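Protease/Reverse transcriptase/ribonuclease H (Eastern chimpanzee simian foamy virus, PDB 7KSF) probably matures the viral polyproteins as an aspartic protease, copies the viral RNA genome into DNA and degrades the RNA strand of RNA-DNA hybrids. Local coordinates at residues 591-599 / 638-649; 651-662 / 705-715. The protein carries 1 engineered substitution. All coordinates share one frame; numbering follows the deposited sequence.

Interaction 1. Residues 591-599 / 638-649; sequences VFYTDGSAI and AQMAEIAAVEFA. With CA (calcium ion), chain B.
Strand 591-597 runs nearly antiparallel to helix 638-649, at 152° with an axis approach of 5.8 Å, and converges on it toward the metal end, where the CA atoms of Gly596 and Glu642 are 4.2 Å apart. This is the first strand of an RNase H fold lying against the first long helix, and alanines on the helix face let the two backbones come close. Gly596 has no side chain, and its CA sits 3.6 Å from Ala641 CB. At the next inward-pointing strand residue, Thr594 meets Ala645 CB to CB at 3.7 Å and crosses Val646 at about a right angle. Its OG1 lies between backbone N and carbonyl carbon (chi1 62°) and hydrogen-bonds Ile663 O on strand 660-664, while CG2 lies against Ala645 O and also touches Ala649 CB at 3.9 Å. Farther along, Phe592 presents one ring face to Ala649 O, which stands 4.0 Å above the plane over the ring centre.

At the other end a calcium ion is bound by Gly596 O and Glu642 OE2, although both modelled bonds are shorter than usual for calcium and their exact lengths are doubtful. Asp595 OD1 and Asp736 OD1 also lie close together, and Glu642 touches Asp665, a cluster of acids consistent with the metal-binding active site of RNases H. Beside the ion, the side chains of Asp595 and Glu642 point the same way, with Asp595 OD2 and Glu642 OE2 3.8 Å apart and their carboxylate planes perpendicular.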
loop_
_atom_site.group_PDB
_atom_site.type_symbol
_atom_site.label_atom_id
_atom_site.label_comp_id
_atom_site.label_asym_id
_atom_site.label_seq_id
_atom_site.Cartn_x
_atom_site.Cartn_y
_atom_site.Cartn_z
ATOM N N VAL A 591 -11.458 23.239 10.489
ATOM C CA VAL A 591 -10.691 24.156 11.324
ATOM C C VAL A 591 -11.338 24.187 12.703
ATOM O O VAL A 591 -12.552 24.394 12.819
ATOM C CB VAL A 591 -10.628 25.568 10.715
ATOM C CG1 VAL A 591 -9.913 26.524 11.655
ATOM C CG2 VAL A 591 -9.935 25.526 9.362
ATOM N N PHE A 592 -10.531 23.972 13.737
ATOM C CA PHE A 592 -11.010 23.897 15.113
ATOM C C PHE A 592 -10.349 24.996 15.931
ATOM O O PHE A 592 -9.133 24.968 16.152
ATOM C CB PHE A 592 -10.725 22.521 15.714
ATOM C CG PHE A 592 -11.724 21.472 15.325
ATOM C CD1 PHE A 592 -12.820 21.209 16.131
ATOM C CD2 PHE A 592 -11.570 20.749 14.154
ATOM C CE1 PHE A 592 -13.745 20.244 15.777
ATOM C CE2 PHE A 592 -12.491 19.781 13.796
ATOM C CZ PHE A 592 -13.579 19.527 14.608
ATOM N N TYR A 593 -11.145 25.965 16.371
ATOM C CA TYR A 593 -10.671 27.003 17.274
ATOM C C TYR A 593 -10.976 26.589 18.709
ATOM O O TYR A 593 -12.094 26.158 19.010
ATOM C CB TYR A 593 -11.330 28.347 16.964
ATOM C CG TYR A 593 -11.107 28.845 15.558
ATOM C CD1 TYR A 593 -9.935 29.501 15.209
ATOM C CD2 TYR A 593 -12.076 28.667 14.581
ATOM C CE1 TYR A 593 -9.729 29.959 13.923
ATOM C CE2 TYR A 593 -11.882 29.120 13.293
ATOM C CZ TYR A 593 -10.707 29.766 12.969
ATOM O OH TYR A 593 -10.506 30.222 11.686
ATOM N N THR A 594 -9.984 26.715 19.585
ATOM C CA THR A 594 -10.145 26.354 20.984
ATOM C C THR A 594 -9.685 27.496 21.877
ATOM O O THR A 594 -8.958 28.398 21.449
ATOM C CB THR A 594 -9.362 25.081 21.348
ATOM O OG1 THR A 594 -7.961 25.301 21.138
ATOM C CG2 THR A 594 -9.828 23.907 20.503
ATOM N N ASP A 595 -10.121 27.432 23.130
ATOM C CA ASP A 595 -9.768 28.416 24.147
ATOM C C ASP A 595 -10.243 27.890 25.496
ATOM O O ASP A 595 -10.961 26.890 25.574
ATOM C CB ASP A 595 -10.384 29.785 23.840
ATOM C CG ASP A 595 -9.808 30.891 24.699
ATOM O OD1 ASP A 595 -10.317 31.093 25.821
ATOM O OD2 ASP A 595 -8.848 31.551 24.257
ATOM N N GLY A 596 -9.831 28.579 26.556
ATOM C CA GLY A 596 -10.223 28.224 27.905
ATOM C C GLY A 596 -9.925 29.311 28.916
ATOM O O GLY A 596 -8.845 29.911 28.904
ATOM N N SER A 597 -10.877 29.565 29.806
ATOM C CA SER A 597 -10.765 30.623 30.790
ATOM C C SER A 597 -10.972 30.046 32.180
ATOM O O SER A 597 -11.439 28.916 32.345
ATOM C CB SER A 597 -11.774 31.745 30.510
ATOM O OG SER A 597 -11.689 32.177 29.166
ATOM N N ALA A 598 -10.607 30.843 33.185
ATOM C CA ALA A 598 -10.756 30.415 34.581
ATOM C C ALA A 598 -10.734 31.671 35.462
ATOM O O ALA A 598 -9.666 32.170 35.816
ATOM C CB ALA A 598 -9.681 29.433 34.989
ATOM N N ILE A 599 -11.926 32.155 35.805
ATOM C CA ILE A 599 -12.073 33.267 36.734
ATOM C C ILE A 599 -11.996 32.711 38.148
ATOM O O ILE A 599 -11.847 31.500 38.344
ATOM C CB ILE A 599 -13.392 34.031 36.509
ATOM C CG1 ILE A 599 -14.583 33.071 36.594
ATOM C CG2 ILE A 599 -13.375 34.760 35.177
ATOM C CD1 ILE A 599 -15.925 33.719 36.328
ATOM N N ALA A 638 -6.689 27.525 34.104
ATOM C CA ALA A 638 -7.069 28.211 32.875
ATOM C C ALA A 638 -6.393 27.575 31.670
ATOM O O ALA A 638 -6.999 27.448 30.599
ATOM C CB ALA A 638 -6.722 29.695 32.963
ATOM N N GLN A 639 -5.134 27.167 31.826
ATOM C CA GLN A 639 -4.461 26.444 30.757
ATOM C C GLN A 639 -5.016 25.032 30.624
ATOM O O GLN A 639 -5.080 24.503 29.509
ATOM C CB GLN A 639 -2.953 26.429 31.012
ATOM C CG GLN A 639 -2.418 27.697 31.686
ATOM C CD GLN A 639 -2.386 28.923 30.773
ATOM O OE1 GLN A 639 -3.305 29.162 29.987
ATOM N NE2 GLN A 639 -1.320 29.708 30.879
ATOM N N MET A 640 -5.429 24.416 31.735
ATOM C CA MET A 640 -6.138 23.142 31.648
ATOM C C MET A 640 -7.419 23.298 30.843
ATOM O O MET A 640 -7.754 22.440 30.016
ATOM C CB MET A 640 -6.447 22.613 33.052
ATOM C CG MET A 640 -6.458 21.094 33.181
ATOM S SD MET A 640 -7.720 20.267 32.195
ATOM C CE MET A 640 -9.204 21.091 32.770
ATOM N N ALA A 641 -8.151 24.392 31.069
ATOM C CA ALA A 641 -9.293 24.702 30.217
ATOM C C ALA A 641 -8.860 24.873 28.766
ATOM O O ALA A 641 -9.605 24.522 27.843
ATOM C CB ALA A 641 -10.001 25.957 30.724
ATOM N N GLU A 642 -7.662 25.413 28.540
ATOM C CA GLU A 642 -7.105 25.456 27.196
ATOM C C GLU A 642 -6.435 24.145 26.811
ATOM O O GLU A 642 -6.201 23.910 25.621
ATOM C CB GLU A 642 -6.117 26.619 27.075
ATOM C CG GLU A 642 -6.770 27.978 27.263
ATOM C CD GLU A 642 -5.794 29.127 27.166
ATOM O OE1 GLU A 642 -4.632 28.953 27.574
ATOM O OE2 GLU A 642 -6.192 30.207 26.680
ATOM N N ILE A 643 -6.129 23.291 27.790
ATOM C CA ILE A 643 -5.628 21.953 27.495
ATOM C C ILE A 643 -6.775 21.020 27.126
ATOM O O ILE A 643 -6.736 20.345 26.092
ATOM C CB ILE A 643 -4.822 21.402 28.687
ATOM C CG1 ILE A 643 -3.409 21.989 28.710
ATOM C CG2 ILE A 643 -4.755 19.880 28.641
ATOM C CD1 ILE A 643 -2.561 21.481 29.856
ATOM N N ALA A 644 -7.810 20.965 27.965
ATOM C CA ALA A 644 -8.949 20.104 27.670
ATOM C C ALA A 644 -9.738 20.585 26.463
ATOM O O ALA A 644 -10.526 19.812 25.905
ATOM C CB ALA A 644 -9.868 20.000 28.889
ATOM N N ALA A 645 -9.546 21.836 26.040
ATOM C CA ALA A 645 -10.291 22.354 24.898
ATOM C C ALA A 645 -9.890 21.662 23.602
ATOM O O ALA A 645 -10.699 21.573 22.673
ATOM C CB ALA A 645 -10.088 23.864 24.774
ATOM N N VAL A 646 -8.657 21.168 23.518
ATOM C CA VAL A 646 -8.209 20.527 22.289
ATOM C C VAL A 646 -8.434 19.016 22.319
ATOM O O VAL A 646 -8.614 18.401 21.264
ATOM C CB VAL A 646 -6.736 20.875 22.014
ATOM C CG1 VAL A 646 -6.551 22.386 21.987
ATOM C CG2 VAL A 646 -5.826 20.244 23.052
ATOM N N GLU A 647 -8.437 18.401 23.508
ATOM C CA GLU A 647 -8.778 16.986 23.611
ATOM C C GLU A 647 -10.170 16.726 23.056
ATOM O O GLU A 647 -10.401 15.731 22.358
ATOM C CB GLU A 647 -8.694 16.524 25.066
ATOM C CG GLU A 647 -9.152 15.089 25.291
ATOM C CD GLU A 647 -9.659 14.854 26.702
ATOM O OE1 GLU A 647 -9.919 15.849 27.408
ATOM O OE2 GLU A 647 -9.799 13.676 27.100
ATOM N N PHE A 648 -11.113 17.617 23.360
ATOM C CA PHE A 648 -12.434 17.543 22.751
ATOM C C PHE A 648 -12.351 17.764 21.243
ATOM O O PHE A 648 -13.005 17.059 20.469
ATOM C CB PHE A 648 -13.352 18.573 23.408
ATOM C CG PHE A 648 -14.789 18.443 23.027
ATOM C CD1 PHE A 648 -15.305 19.182 21.977
ATOM C CD2 PHE A 648 -15.629 17.596 23.726
ATOM C CE1 PHE A 648 -16.631 19.069 21.625
ATOM C CE2 PHE A 648 -16.958 17.479 23.379
ATOM C CZ PHE A 648 -17.461 18.218 22.327
ATOM N N ALA A 649 -11.536 18.729 20.811
ATOM C CA ALA A 649 -11.447 19.034 19.385
ATOM C C ALA A 649 -10.760 17.915 18.611
ATOM O O ALA A 649 -11.110 17.651 17.456
ATOM C CB ALA A 649 -10.714 20.357 19.173
HETATM CA CA CA B . -7.940 30.576 27.622
#

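Interaction 2. Residues 651-662 / 705-715; sequences KKALKIPGPVLV and CLSMKPDITIQ
Leu661 and Gln715 cross at about a right angle, the leucine CD1 resting 3.7 Å from the glutamine CG. The same leucine, with CG anti to its own N (chi1 172°), lies obliquely across Thr713, its CD1 against OG1, which has a weak hydrogen bond with Tyr588 OH. Side chains alternate in direction: on the other face of the sheet, Val660 and Ile712 lie side by side and point the same way, with CG2 of the valine 3.7 Å from CG1 of the isoleucine. Val662 CG2 meets the CG2 branch of Ile712, whose CD1 reaches 4.1 Å from Ala653 CB. Away from the strands, Leu654 and Lys709, which follows helix 705-708, slide past each other in opposite directions, and Cys705 SG rests against CG and both methyls of Leu654. Beyond them the extended Lys709 turns at its last torsion to give a weak NZ bond to Gly658 O. Backbone bonds fix the register, notably Val662 N to Thr713 O (2.9 Å, 171° at the hydrogen) and Gln715 N to Val662 O (3.2 Å). Bridges Val660-Ile712, Leu661-Thr713 and Val662-Ile714 thus make the parallel pair of strands 4 and 5 in the 3-2-1-4-5 sheet of an RNase H fold.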
loop_
_atom_site.group_PDB
_atom_site.type_symbol
_atom_site.label_atom_id
_atom_site.label_comp_id
_atom_site.label_asym_id
_atom_site.label_seq_id
_atom_site.Cartn_x
_atom_site.Cartn_y
_atom_site.Cartn_z
ATOM N N LYS A 651 -10.884 14.651 19.188
ATOM C CA LYS A 651 -11.799 13.531 18.983
ATOM C C LYS A 651 -12.765 13.816 17.840
ATOM O O LYS A 651 -12.928 12.995 16.931
ATOM C CB LYS A 651 -12.556 13.237 20.279
ATOM C CG LYS A 651 -11.643 12.870 21.435
ATOM C CD LYS A 651 -12.413 12.661 22.729
ATOM C CE LYS A 651 -11.461 12.316 23.869
ATOM N NZ LYS A 651 -12.172 12.077 25.154
ATOM N N LYS A 652 -13.393 14.995 17.853
ATOM C CA LYS A 652 -14.387 15.332 16.840
ATOM C C LYS A 652 -13.816 15.308 15.427
ATOM O O LYS A 652 -14.586 15.229 14.464
ATOM C CB LYS A 652 -14.988 16.705 17.140
ATOM C CG LYS A 652 -15.651 16.787 18.500
ATOM C CD LYS A 652 -16.627 15.640 18.698
ATOM C CE LYS A 652 -17.116 15.575 20.133
ATOM N NZ LYS A 652 -18.034 14.426 20.366
ATOM N N ALA A 653 -12.491 15.369 15.280
ATOM C CA ALA A 653 -11.878 15.271 13.959
ATOM C C ALA A 653 -11.812 13.838 13.450
ATOM O O ALA A 653 -11.711 13.632 12.235
ATOM C CB ALA A 653 -10.471 15.874 13.987
ATOM N N LEU A 654 -11.867 12.848 14.345
ATOM C CA LEU A 654 -11.781 11.456 13.911
ATOM C C LEU A 654 -12.950 11.084 13.007
ATOM O O LEU A 654 -12.785 10.320 12.049
ATOM C CB LEU A 654 -11.736 10.527 15.121
ATOM C CG LEU A 654 -10.617 10.765 16.132
ATOM C CD1 LEU A 654 -10.723 9.774 17.279
ATOM C CD2 LEU A 654 -9.260 10.669 15.461
ATOM N N LYS A 655 -14.138 11.617 13.296
ATOM C CA LYS A 655 -15.308 11.348 12.469
ATOM C C LYS A 655 -15.183 11.935 11.072
ATOM O O LYS A 655 -15.969 11.567 10.191
ATOM C CB LYS A 655 -16.558 11.898 13.156
ATOM C CG LYS A 655 -16.734 11.410 14.579
ATOM C CD LYS A 655 -17.891 12.103 15.273
ATOM C CE LYS A 655 -18.025 11.637 16.713
ATOM N NZ LYS A 655 -19.100 12.362 17.437
ATOM N N ILE A 656 -14.219 12.824 10.843
ATOM C CA ILE A 656 -14.037 13.458 9.543
ATOM C C ILE A 656 -12.718 12.981 8.945
ATOM O O ILE A 656 -11.648 13.477 9.330
ATOM C CB ILE A 656 -14.075 14.988 9.661
ATOM C CG1 ILE A 656 -15.372 15.441 10.340
ATOM C CG2 ILE A 656 -13.918 15.631 8.292
ATOM C CD1 ILE A 656 -16.632 15.003 9.619
ATOM N N PRO A 657 -12.739 12.027 8.013
ATOM C CA PRO A 657 -11.487 11.564 7.400
ATOM C C PRO A 657 -10.909 12.575 6.420
ATOM O O PRO A 657 -11.270 12.576 5.239
ATOM C CB PRO A 657 -11.901 10.269 6.691
ATOM C CG PRO A 657 -13.350 10.471 6.381
ATOM C CD PRO A 657 -13.910 11.284 7.515
ATOM N N GLY A 658 -10.014 13.435 6.899
ATOM C CA GLY A 658 -9.407 14.441 6.060
ATOM C C GLY A 658 -8.488 15.373 6.825
ATOM O O GLY A 658 -8.301 15.246 8.040
ATOM N N PRO A 659 -7.888 16.332 6.119
ATOM C CA PRO A 659 -6.954 17.267 6.770
ATOM C C PRO A 659 -7.700 18.283 7.626
ATOM O O PRO A 659 -8.595 18.981 7.147
ATOM C CB PRO A 659 -6.243 17.936 5.588
ATOM C CG PRO A 659 -7.238 17.862 4.477
ATOM C CD PRO A 659 -7.976 16.563 4.666
ATOM N N VAL A 660 -7.317 18.366 8.900
ATOM C CA VAL A 660 -7.922 19.291 9.844
ATOM C C VAL A 660 -6.816 20.036 10.580
ATOM O O VAL A 660 -5.650 19.638 10.572
ATOM C CB VAL A 660 -8.853 18.578 10.848
ATOM C CG1 VAL A 660 -10.097 18.064 10.141
ATOM C CG2 VAL A 660 -8.117 17.440 11.532
ATOM N N LEU A 661 -7.204 21.134 11.226
ATOM C CA LEU A 661 -6.266 22.000 11.924
ATOM C C LEU A 661 -6.908 22.513 13.204
ATOM O O LEU A 661 -7.995 23.093 13.166
ATOM C CB LEU A 661 -5.835 23.175 11.035
ATOM C CG LEU A 661 -4.990 24.275 11.676
ATOM C CD1 LEU A 661 -3.701 23.710 12.247
ATOM C CD2 LEU A 661 -4.694 25.370 10.661
ATOM N N VAL A 662 -6.234 22.296 14.332
ATOM C CA VAL A 662 -6.704 22.756 15.632
ATOM C C VAL A 662 -5.825 23.917 16.076
ATOM O O VAL A 662 -4.616 23.937 15.821
ATOM C CB VAL A 662 -6.693 21.620 16.678
ATOM C CG1 VAL A 662 -7.393 22.057 17.956
ATOM C CG2 VAL A 662 -7.342 20.369 16.110
ATOM N N CYS A 705 -5.245 9.872 20.346
ATOM C CA CYS A 705 -6.111 10.407 19.303
ATOM C C CYS A 705 -5.309 10.776 18.063
ATOM O O CYS A 705 -5.751 10.543 16.931
ATOM C CB CYS A 705 -6.880 11.615 19.834
ATOM S SG CYS A 705 -8.304 12.107 18.831
ATOM N N LEU A 706 -4.120 11.353 18.254
ATOM C CA LEU A 706 -3.246 11.627 17.121
ATOM C C LEU A 706 -2.640 10.346 16.567
ATOM O O LEU A 706 -2.301 10.284 15.380
ATOM C CB LEU A 706 -2.139 12.597 17.531
ATOM C CG LEU A 706 -2.634 13.951 18.030
ATOM C CD2 LEU A 706 -3.167 14.777 16.870
ATOM N N SER A 707 -2.494 9.322 17.408
ATOM C CA SER A 707 -1.988 8.045 16.927
ATOM C C SER A 707 -2.961 7.405 15.945
ATOM O O SER A 707 -2.542 6.794 14.954
ATOM C CB SER A 707 -1.723 7.111 18.106
ATOM O OG SER A 707 -1.038 7.780 19.146
ATOM N N MET A 708 -4.264 7.536 16.203
ATOM C CA MET A 708 -5.258 6.943 15.315
ATOM C C MET A 708 -5.390 7.726 14.018
ATOM O O MET A 708 -5.690 7.145 12.972
ATOM C CB MET A 708 -6.611 6.849 16.024
ATOM C CG MET A 708 -6.550 6.207 17.402
ATOM S SD MET A 708 -5.875 4.535 17.395
ATOM C CE MET A 708 -7.136 3.655 16.478
ATOM N N LYS A 709 -5.161 9.039 14.068
ATOM C CA LYS A 709 -5.255 9.892 12.885
ATOM C C LYS A 709 -4.199 10.985 12.987
ATOM O O LYS A 709 -4.361 11.945 13.756
ATOM C CB LYS A 709 -6.653 10.488 12.743
ATOM C CG LYS A 709 -6.803 11.428 11.559
ATOM C CD LYS A 709 -8.202 12.015 11.477
ATOM C CE LYS A 709 -8.339 12.940 10.277
ATOM N NZ LYS A 709 -8.056 12.224 9.002
ATOM N N PRO A 710 -3.101 10.867 12.238
ATOM C CA PRO A 710 -2.063 11.903 12.259
ATOM C C PRO A 710 -2.372 13.104 11.383
ATOM O O PRO A 710 -1.542 14.017 11.301
ATOM C CB PRO A 710 -0.833 11.156 11.731
ATOM C CG PRO A 710 -1.409 10.133 10.800
ATOM C CD PRO A 710 -2.739 9.723 11.381
ATOM N N ASP A 711 -3.533 13.126 10.731
ATOM C CA ASP A 711 -3.870 14.163 9.764
ATOM C C ASP A 711 -4.189 15.476 10.470
ATOM O O ASP A 711 -4.579 16.457 9.827
ATOM C CB ASP A 711 -5.053 13.710 8.910
ATOM C CG ASP A 711 -5.070 14.362 7.539
ATOM O OD1 ASP A 711 -4.347 15.359 7.338
ATOM O OD2 ASP A 711 -5.806 13.874 6.657
ATOM N N ILE A 712 -4.015 15.502 11.785
ATOM C CA ILE A 712 -4.350 16.651 12.614
ATOM C C ILE A 712 -3.092 17.477 12.830
ATOM O O ILE A 712 -2.107 16.984 13.395
ATOM C CB ILE A 712 -4.957 16.207 13.955
ATOM C CG1 ILE A 712 -6.110 15.230 13.716
ATOM C CG2 ILE A 712 -5.424 17.412 14.746
ATOM C CD1 ILE A 712 -6.695 14.656 14.985
ATOM N N THR A 713 -3.125 18.730 12.388
ATOM C CA THR A 713 -2.057 19.688 12.621
ATOM C C THR A 713 -2.493 20.686 13.684
ATOM O O THR A 713 -3.685 20.909 13.904
ATOM C CB THR A 713 -1.682 20.424 11.329
ATOM O OG1 THR A 713 -2.864 20.978 10.738
ATOM C CG2 THR A 713 -1.028 19.468 10.345
ATOM N N ILE A 714 -1.509 21.283 14.350
ATOM C CA ILE A 714 -1.746 22.172 15.483
ATOM C C ILE A 714 -0.903 23.425 15.307
ATOM O O ILE A 714 0.326 23.342 15.194
ATOM C CB ILE A 714 -1.425 21.487 16.820
ATOM C CG1 ILE A 714 -2.443 20.381 17.107
ATOM C CG2 ILE A 714 -1.395 22.508 17.947
ATOM C CD1 ILE A 714 -2.220 19.666 18.416
ATOM N N GLN A 715 -1.564 24.582 15.288
ATOM C CA GLN A 715 -0.929 25.888 15.215
ATOM C C GLN A 715 -1.056 26.605 16.559
ATOM O O GLN A 715 -1.476 26.020 17.565
ATOM C CB GLN A 715 -1.542 26.720 14.085
ATOM C CG GLN A 715 -1.109 26.326 12.690
ATOM C CD GLN A 715 -1.613 27.292 11.638
ATOM O OE1 GLN A 715 -2.272 28.283 11.955
ATOM N NE2 GLN A 715 -1.305 27.012 10.377
#

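In the fold
The two contacts follow in series along the RNase H region. Interaction 1 closes a loop whose 38 intervening residues include the antiparallel strands 610-618 and 624-634, bringing helix 638-654 back against strand 590-597. The last turn of that same helix opens interaction 2, which closes when the end of helix 694-708 and strand 712-716 return to it, after helix 667-683, so neither loop encloses the other. The centres are 16 Å apart and the contacts meet: Phe592 N is 2.7 Å from Leu661 O, a probable hydrogen bond that puts strand 590-597 beside 660-664. Together they tie these two strands and edge strand 712-716 to the shared helix and the end of helix 694-708.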